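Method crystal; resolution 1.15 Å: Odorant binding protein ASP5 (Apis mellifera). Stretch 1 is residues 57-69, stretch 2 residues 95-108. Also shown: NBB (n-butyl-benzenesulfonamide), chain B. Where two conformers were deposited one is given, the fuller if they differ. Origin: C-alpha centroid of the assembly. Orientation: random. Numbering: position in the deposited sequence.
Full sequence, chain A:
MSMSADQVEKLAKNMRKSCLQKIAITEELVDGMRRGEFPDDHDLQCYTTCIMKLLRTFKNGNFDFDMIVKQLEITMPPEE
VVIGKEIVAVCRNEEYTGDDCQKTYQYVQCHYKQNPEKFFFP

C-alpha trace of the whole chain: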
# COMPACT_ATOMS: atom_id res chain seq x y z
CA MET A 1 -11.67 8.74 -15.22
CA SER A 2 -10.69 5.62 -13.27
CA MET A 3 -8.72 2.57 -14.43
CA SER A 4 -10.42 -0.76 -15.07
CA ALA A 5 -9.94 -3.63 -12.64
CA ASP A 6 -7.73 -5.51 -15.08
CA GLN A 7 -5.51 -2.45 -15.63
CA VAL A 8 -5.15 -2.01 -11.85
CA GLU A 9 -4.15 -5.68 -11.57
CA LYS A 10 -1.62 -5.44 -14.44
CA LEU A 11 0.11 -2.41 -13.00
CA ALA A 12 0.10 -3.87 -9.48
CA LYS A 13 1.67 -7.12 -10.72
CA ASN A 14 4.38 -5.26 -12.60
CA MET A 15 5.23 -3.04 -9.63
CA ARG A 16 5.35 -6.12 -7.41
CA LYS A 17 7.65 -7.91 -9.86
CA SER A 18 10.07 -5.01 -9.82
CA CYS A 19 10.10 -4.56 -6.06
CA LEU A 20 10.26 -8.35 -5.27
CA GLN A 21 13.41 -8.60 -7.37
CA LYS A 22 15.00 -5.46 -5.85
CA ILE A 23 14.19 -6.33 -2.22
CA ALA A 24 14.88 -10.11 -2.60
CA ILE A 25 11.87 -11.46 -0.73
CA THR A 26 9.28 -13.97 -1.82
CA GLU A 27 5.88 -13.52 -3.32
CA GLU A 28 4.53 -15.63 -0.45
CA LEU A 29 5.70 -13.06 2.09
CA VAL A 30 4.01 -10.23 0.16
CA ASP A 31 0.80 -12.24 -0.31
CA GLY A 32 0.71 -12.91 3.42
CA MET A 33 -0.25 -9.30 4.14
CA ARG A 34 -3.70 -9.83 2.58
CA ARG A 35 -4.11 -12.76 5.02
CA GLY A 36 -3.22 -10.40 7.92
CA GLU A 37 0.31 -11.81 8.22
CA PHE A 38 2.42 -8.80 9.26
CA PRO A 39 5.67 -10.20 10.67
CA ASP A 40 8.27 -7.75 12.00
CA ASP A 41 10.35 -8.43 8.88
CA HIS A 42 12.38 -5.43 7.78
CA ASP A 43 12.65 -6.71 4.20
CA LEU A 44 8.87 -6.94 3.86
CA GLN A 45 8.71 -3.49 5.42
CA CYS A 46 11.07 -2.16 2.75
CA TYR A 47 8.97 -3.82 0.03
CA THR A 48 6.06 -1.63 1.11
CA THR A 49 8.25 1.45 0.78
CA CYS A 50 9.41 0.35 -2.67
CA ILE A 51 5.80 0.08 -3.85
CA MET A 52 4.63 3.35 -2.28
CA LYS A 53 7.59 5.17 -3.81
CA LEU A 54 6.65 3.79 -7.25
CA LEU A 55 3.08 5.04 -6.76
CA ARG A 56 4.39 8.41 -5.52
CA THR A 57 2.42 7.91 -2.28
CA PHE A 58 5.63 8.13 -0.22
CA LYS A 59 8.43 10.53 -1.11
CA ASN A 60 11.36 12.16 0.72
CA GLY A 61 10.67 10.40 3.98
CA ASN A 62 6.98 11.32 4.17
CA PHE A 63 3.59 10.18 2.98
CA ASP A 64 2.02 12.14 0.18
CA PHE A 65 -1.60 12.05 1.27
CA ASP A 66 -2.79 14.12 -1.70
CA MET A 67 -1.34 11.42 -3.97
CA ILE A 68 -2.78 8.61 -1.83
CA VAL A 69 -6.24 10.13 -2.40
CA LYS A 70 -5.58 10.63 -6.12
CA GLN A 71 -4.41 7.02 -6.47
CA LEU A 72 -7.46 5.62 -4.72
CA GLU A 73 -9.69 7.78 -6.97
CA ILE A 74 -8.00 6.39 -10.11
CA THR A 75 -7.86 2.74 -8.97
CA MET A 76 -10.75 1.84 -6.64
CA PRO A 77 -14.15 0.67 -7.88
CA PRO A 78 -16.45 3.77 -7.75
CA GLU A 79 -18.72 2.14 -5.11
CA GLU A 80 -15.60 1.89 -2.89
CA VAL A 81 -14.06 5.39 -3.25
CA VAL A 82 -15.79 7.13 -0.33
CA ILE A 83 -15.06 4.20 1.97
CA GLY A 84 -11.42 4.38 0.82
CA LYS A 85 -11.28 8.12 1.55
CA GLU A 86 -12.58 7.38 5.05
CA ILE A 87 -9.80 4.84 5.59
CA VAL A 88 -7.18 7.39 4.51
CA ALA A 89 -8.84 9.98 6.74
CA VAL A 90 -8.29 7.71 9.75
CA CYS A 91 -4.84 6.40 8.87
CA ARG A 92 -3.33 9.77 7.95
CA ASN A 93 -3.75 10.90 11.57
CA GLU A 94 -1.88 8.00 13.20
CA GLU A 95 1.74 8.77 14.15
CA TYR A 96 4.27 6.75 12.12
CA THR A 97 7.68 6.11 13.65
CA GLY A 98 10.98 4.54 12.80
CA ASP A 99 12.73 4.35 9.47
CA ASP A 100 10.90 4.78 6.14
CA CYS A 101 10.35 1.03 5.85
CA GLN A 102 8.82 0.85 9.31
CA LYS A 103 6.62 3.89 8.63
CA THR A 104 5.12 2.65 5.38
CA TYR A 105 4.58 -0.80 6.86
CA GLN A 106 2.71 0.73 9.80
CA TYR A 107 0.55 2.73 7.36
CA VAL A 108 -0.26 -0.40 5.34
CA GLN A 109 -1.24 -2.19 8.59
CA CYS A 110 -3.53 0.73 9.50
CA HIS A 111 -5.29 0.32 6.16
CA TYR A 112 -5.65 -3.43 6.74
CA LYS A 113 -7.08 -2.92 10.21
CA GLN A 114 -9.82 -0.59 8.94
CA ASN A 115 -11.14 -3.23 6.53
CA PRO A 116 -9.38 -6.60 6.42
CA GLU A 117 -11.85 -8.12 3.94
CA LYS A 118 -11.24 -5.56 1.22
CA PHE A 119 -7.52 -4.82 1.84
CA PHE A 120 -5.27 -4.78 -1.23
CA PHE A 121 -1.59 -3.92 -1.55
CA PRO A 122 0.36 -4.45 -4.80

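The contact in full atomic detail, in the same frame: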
# COMPACT_ATOMS: atom_id res chain seq x y z
N THR A 57 3.18 7.72 -3.50
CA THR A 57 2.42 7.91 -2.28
C THR A 57 3.33 8.06 -1.05
O THR A 57 2.84 8.39 0.03
CB THR A 57 1.43 6.77 -2.11
OG1 THR A 57 2.12 5.52 -2.16
CG2 THR A 57 0.36 6.82 -3.18
N PHE A 58 4.63 7.84 -1.23
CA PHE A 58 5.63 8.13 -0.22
C PHE A 58 6.81 8.72 -0.97
O PHE A 58 7.20 8.21 -2.02
CB PHE A 58 6.03 6.85 0.52
CG PHE A 58 6.90 7.09 1.73
CD1 PHE A 58 6.34 7.35 2.96
CD2 PHE A 58 8.28 7.06 1.63
CE1 PHE A 58 7.13 7.53 4.09
CE2 PHE A 58 9.08 7.25 2.75
CZ PHE A 58 8.51 7.49 3.98
N LYS A 59 7.37 9.80 -0.44
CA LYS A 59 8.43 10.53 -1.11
C LYS A 59 9.20 11.34 -0.08
O LYS A 59 8.58 11.97 0.78
CB LYS A 59 7.80 11.46 -2.16
CG LYS A 59 8.76 12.34 -2.91
CD LYS A 59 8.05 13.10 -4.03
CE LYS A 59 7.16 14.22 -3.50
NZ LYS A 59 6.64 15.08 -4.62
N ASN A 60 10.53 11.36 -0.18
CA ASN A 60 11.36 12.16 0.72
C ASN A 60 11.05 11.96 2.20
O ASN A 60 10.98 12.92 2.97
CB ASN A 60 11.26 13.64 0.38
CG ASN A 60 11.84 13.95 -0.96
OD1 ASN A 60 12.83 13.34 -1.38
ND2 ASN A 60 11.27 14.94 -1.64
N GLY A 61 10.85 10.71 2.58
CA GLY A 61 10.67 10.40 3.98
C GLY A 61 9.29 10.68 4.54
O GLY A 61 9.08 10.50 5.74
N ASN A 62 8.34 11.06 3.70
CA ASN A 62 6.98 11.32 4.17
C ASN A 62 5.92 10.78 3.22
O ASN A 62 6.13 10.65 2.02
CB ASN A 62 6.75 12.82 4.38
CG ASN A 62 7.33 13.32 5.69
OD1 ASN A 62 6.90 12.91 6.77
ND2 ASN A 62 8.31 14.20 5.60
N PHE A 63 4.76 10.50 3.78
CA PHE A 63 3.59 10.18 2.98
C PHE A 63 3.17 11.38 2.16
O PHE A 63 3.32 12.51 2.61
CB PHE A 63 2.45 9.72 3.88
CG PHE A 63 2.78 8.49 4.65
CD1 PHE A 63 2.72 7.25 4.05
CD2 PHE A 63 3.28 8.58 5.93
CE1 PHE A 63 3.10 6.11 4.72
CE2 PHE A 63 3.66 7.43 6.60
CZ PHE A 63 3.57 6.21 6.01
N ASP A 64 2.65 11.12 0.98
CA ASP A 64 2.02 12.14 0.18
C ASP A 64 0.53 11.82 0.17
O ASP A 64 0.06 11.02 -0.65
CB ASP A 64 2.61 12.20 -1.24
CG ASP A 64 2.03 13.33 -2.05
OD1 ASP A 64 0.89 13.73 -1.74
OD2 ASP A 64 2.68 13.81 -3.00
N PHE A 65 -0.19 12.39 1.12
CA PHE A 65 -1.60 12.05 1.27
C PHE A 65 -2.45 12.57 0.12
O PHE A 65 -3.44 11.93 -0.23
CB PHE A 65 -2.17 12.45 2.63
CG PHE A 65 -1.56 11.70 3.77
CD1 PHE A 65 -1.76 10.33 3.91
CD2 PHE A 65 -0.76 12.34 4.70
CE1 PHE A 65 -1.15 9.64 4.96
CE2 PHE A 65 -0.17 11.64 5.74
CZ PHE A 65 -0.37 10.31 5.86
N ASP A 66 -2.06 13.68 -0.50
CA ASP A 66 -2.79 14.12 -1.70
C ASP A 66 -2.69 13.04 -2.80
O ASP A 66 -3.68 12.75 -3.47
CB ASP A 66 -2.25 15.45 -2.25
CG ASP A 66 -2.58 16.67 -1.39
OD1 ASP A 66 -3.33 16.56 -0.39
OD2 ASP A 66 -2.08 17.75 -1.75
N MET A 67 -1.52 12.45 -2.96
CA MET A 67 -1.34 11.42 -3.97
C MET A 67 -2.00 10.10 -3.58
O MET A 67 -2.49 9.39 -4.44
CB MET A 67 0.14 11.21 -4.28
CG MET A 67 0.35 10.23 -5.40
SD MET A 67 -0.37 10.76 -6.98
CE MET A 67 0.95 11.82 -7.58
N ILE A 68 -2.04 9.78 -2.28
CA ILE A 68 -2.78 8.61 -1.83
C ILE A 68 -4.25 8.75 -2.24
O ILE A 68 -4.84 7.80 -2.78
CB ILE A 68 -2.62 8.39 -0.31
CG1 ILE A 68 -1.19 7.90 -0.04
CG2 ILE A 68 -3.63 7.40 0.22
CD1 ILE A 68 -0.75 7.90 1.40
N VAL A 69 -4.84 9.92 -2.01
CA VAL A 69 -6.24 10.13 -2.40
C VAL A 69 -6.41 10.08 -3.92
O VAL A 69 -7.34 9.45 -4.42
CB VAL A 69 -6.81 11.42 -1.77
CG1 VAL A 69 -8.18 11.75 -2.32
CG2 VAL A 69 -6.85 11.28 -0.24
N GLU A 95 0.32 8.45 14.19
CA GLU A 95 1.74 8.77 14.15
C GLU A 95 2.50 7.56 13.61
O GLU A 95 2.28 6.43 14.07
CB GLU A 95 2.28 9.14 15.53
CG GLU A 95 3.78 9.44 15.50
CD GLU A 95 4.31 9.83 16.85
OE1 GLU A 95 4.42 8.95 17.73
OE2 GLU A 95 4.64 11.01 17.03
N TYR A 96 3.40 7.80 12.66
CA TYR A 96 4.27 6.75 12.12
C TYR A 96 5.70 7.02 12.57
O TYR A 96 6.15 8.15 12.54
CB TYR A 96 4.11 6.67 10.60
CG TYR A 96 2.68 6.29 10.26
CD1 TYR A 96 2.19 5.05 10.60
CD2 TYR A 96 1.80 7.20 9.71
CE1 TYR A 96 0.88 4.71 10.38
CE2 TYR A 96 0.48 6.87 9.50
CZ TYR A 96 0.03 5.61 9.81
OH TYR A 96 -1.28 5.24 9.61
N THR A 97 6.37 5.97 13.02
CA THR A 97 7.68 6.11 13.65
C THR A 97 8.65 5.14 13.04
O THR A 97 8.29 4.17 12.38
CB THR A 97 7.59 5.82 15.15
OG1 THR A 97 7.12 4.48 15.34
CG2 THR A 97 6.66 6.80 15.85
N GLY A 98 9.92 5.40 13.30
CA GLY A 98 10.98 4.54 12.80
C GLY A 98 11.50 4.97 11.45
O GLY A 98 11.32 6.12 11.04
N ASP A 99 12.20 4.06 10.78
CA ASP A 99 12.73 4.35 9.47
C ASP A 99 11.62 4.33 8.41
O ASP A 99 10.46 4.04 8.72
CB ASP A 99 13.95 3.47 9.11
CG ASP A 99 13.62 2.01 8.85
OD1 ASP A 99 14.58 1.21 8.80
OD2 ASP A 99 12.46 1.65 8.65
N ASP A 100 11.94 4.69 7.17
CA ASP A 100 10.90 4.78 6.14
C ASP A 100 10.18 3.46 5.94
O ASP A 100 8.96 3.44 5.72
CB ASP A 100 11.46 5.24 4.80
CG ASP A 100 11.94 6.68 4.82
OD1 ASP A 100 11.68 7.40 5.79
OD2 ASP A 100 12.58 7.06 3.83
N CYS A 101 10.92 2.36 6.01
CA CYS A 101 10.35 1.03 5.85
C CYS A 101 9.34 0.74 6.95
O CYS A 101 8.26 0.21 6.69
CB CYS A 101 11.46 -0.04 5.82
SG CYS A 101 12.68 0.18 4.49
N GLN A 102 9.70 1.04 8.18
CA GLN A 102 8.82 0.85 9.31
C GLN A 102 7.57 1.73 9.19
O GLN A 102 6.47 1.28 9.46
CB GLN A 102 9.59 1.11 10.61
CG GLN A 102 10.65 0.06 10.84
CD GLN A 102 11.66 0.41 11.92
OE1 GLN A 102 12.03 1.56 12.11
NE2 GLN A 102 12.16 -0.61 12.59
N LYS A 103 7.75 2.98 8.76
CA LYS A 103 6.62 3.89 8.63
C LYS A 103 5.61 3.41 7.60
O LYS A 103 4.41 3.37 7.87
CB LYS A 103 7.09 5.29 8.27
CG LYS A 103 7.82 6.01 9.39
CD LYS A 103 8.03 7.49 9.04
CE LYS A 103 8.82 8.21 10.11
NZ LYS A 103 9.46 9.46 9.60
N THR A 104 6.07 3.09 6.39
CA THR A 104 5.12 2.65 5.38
C THR A 104 4.45 1.35 5.78
O THR A 104 3.25 1.17 5.54
CB THR A 104 5.73 2.55 3.96
OG1 THR A 104 6.79 1.59 3.94
CG2 THR A 104 6.26 3.88 3.51
N TYR A 105 5.18 0.45 6.42
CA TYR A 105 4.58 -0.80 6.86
C TYR A 105 3.48 -0.56 7.89
O TYR A 105 2.43 -1.20 7.85
CB TYR A 105 5.64 -1.69 7.46
CG TYR A 105 5.30 -3.15 7.66
CD1 TYR A 105 4.95 -3.98 6.60
CD2 TYR A 105 5.42 -3.74 8.91
CE1 TYR A 105 4.76 -5.33 6.77
CE2 TYR A 105 5.23 -5.10 9.08
CZ TYR A 105 4.90 -5.88 8.01
OH TYR A 105 4.73 -7.22 8.11
N GLN A 106 3.71 0.36 8.82
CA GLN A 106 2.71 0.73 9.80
C GLN A 106 1.46 1.30 9.11
O GLN A 106 0.34 1.02 9.50
CB GLN A 106 3.27 1.74 10.80
CG GLN A 106 4.33 1.18 11.77
CD GLN A 106 5.25 2.25 12.31
OE1 GLN A 106 4.89 3.43 12.34
NE2 GLN A 106 6.46 1.86 12.71
N TYR A 107 1.66 2.13 8.09
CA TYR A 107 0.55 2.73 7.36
C TYR A 107 -0.28 1.66 6.65
O TYR A 107 -1.52 1.65 6.70
CB TYR A 107 1.08 3.79 6.37
CG TYR A 107 -0.03 4.48 5.65
CD1 TYR A 107 -0.73 5.50 6.28
CD2 TYR A 107 -0.44 4.10 4.39
CE1 TYR A 107 -1.81 6.12 5.69
CE2 TYR A 107 -1.51 4.73 3.79
CZ TYR A 107 -2.20 5.73 4.46
OH TYR A 107 -3.29 6.33 3.89
N VAL A 108 0.40 0.72 6.00
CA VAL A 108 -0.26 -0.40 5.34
C VAL A 108 -1.08 -1.21 6.36
O VAL A 108 -2.22 -1.59 6.08
CB VAL A 108 0.78 -1.27 4.58
CG1 VAL A 108 0.13 -2.55 4.06
CG2 VAL A 108 1.38 -0.45 3.44
O1S NBB B . 0.10 3.64 -1.34
S NBB B . -0.72 2.59 -1.82
O2S NBB B . -0.06 1.60 -2.63
N10 NBB B . -1.88 3.27 -2.69
C11 NBB B . -2.71 4.30 -2.11
C12 NBB B . -4.14 4.22 -2.61
C13 NBB B . -4.91 3.00 -2.09
C14 NBB B . -5.22 3.15 -0.62
C4 NBB B . -1.42 1.84 -0.55
C5 NBB B . -2.25 0.73 -0.79
C6 NBB B . -2.88 0.06 0.27
C1 NBB B . -2.71 0.47 1.58
C2 NBB B . -1.88 1.54 1.84
C3 NBB B . -1.25 2.22 0.80
O HOH W 1 12.35 8.65 1.46

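The contact between the two stretches is mainly apolar. It buries 460 Å², both sides summed, and no direct hydrogen bond crosses it. Stretch 1 brings a beta hairpin and the start of a helix. Stretch 2 brings a loop and the helix from D100 onward.

Aromatic rings do most of the work. F63 has the largest covered area, 93 Å², and its CA-to-CB bond points toward the helix. Its CZ lies 3.5 Å from Y107 CB, and Y107 CD1 sits over one face of the F63 ring. The two ring centroids are 4.9 Å apart, with planes at 38°, an oblique pairing. The edge of the F63 ring meets the helix backbone: F63 CZ is 3.5 Å from K103 O and 3.9 Å from T104 CA. Y96, in the loop before the helix, adds another oblique pairing, with F63 CE2 3.6 Å from Y96 CD2. A flat ring suits this place because its face and edge both find partners.

Y107 also reaches the helix of stretch 1. F65 CE1 is 3.7 Å from Y107 CE1, at the edge of the F65 ring. The F65 CA-to-CB bond points sideways, but the end of the side chain comes nearer. I68 CD1 packs 4.0 Å from Y107 CZ. Y107 is buried, and its ring also borders the ligand, with Y107 CE2 3.8 Å from NBB C2.

A CH-pi contact joins F58 to T104. The methyl T104 CG2 lies over the face of the F58 ring, 3.8 Å from its centroid and 22° off the normal. The small branched threonine gives the ring a methyl group, while its OG1 is hydrogen-bonded elsewhere in the structure. At the edge of the same ring, F58 CE2 is 3.6 Å from D100 CG.

Polar contact is concentrated at the hairpin turn. Water 1 bridges the stretches: it accepts a weak hydrogen bond from G61 N at 2.8 Å and donates one to D100 OD2 at 2.9 Å. G61 CA also comes within 3.6 Å of D100 OD1. The type I' turn runs from K59 to N62, and the positive phi of G61 favours glycine.

Capping bonds order both helix starts. D64 OD1 accepts from M67 N at 3.0 Å, and D99 OD2 accepts from Q102 N at 2.9 Å. Aspartate suits both sites because its short carboxylate reaches a free backbone NH.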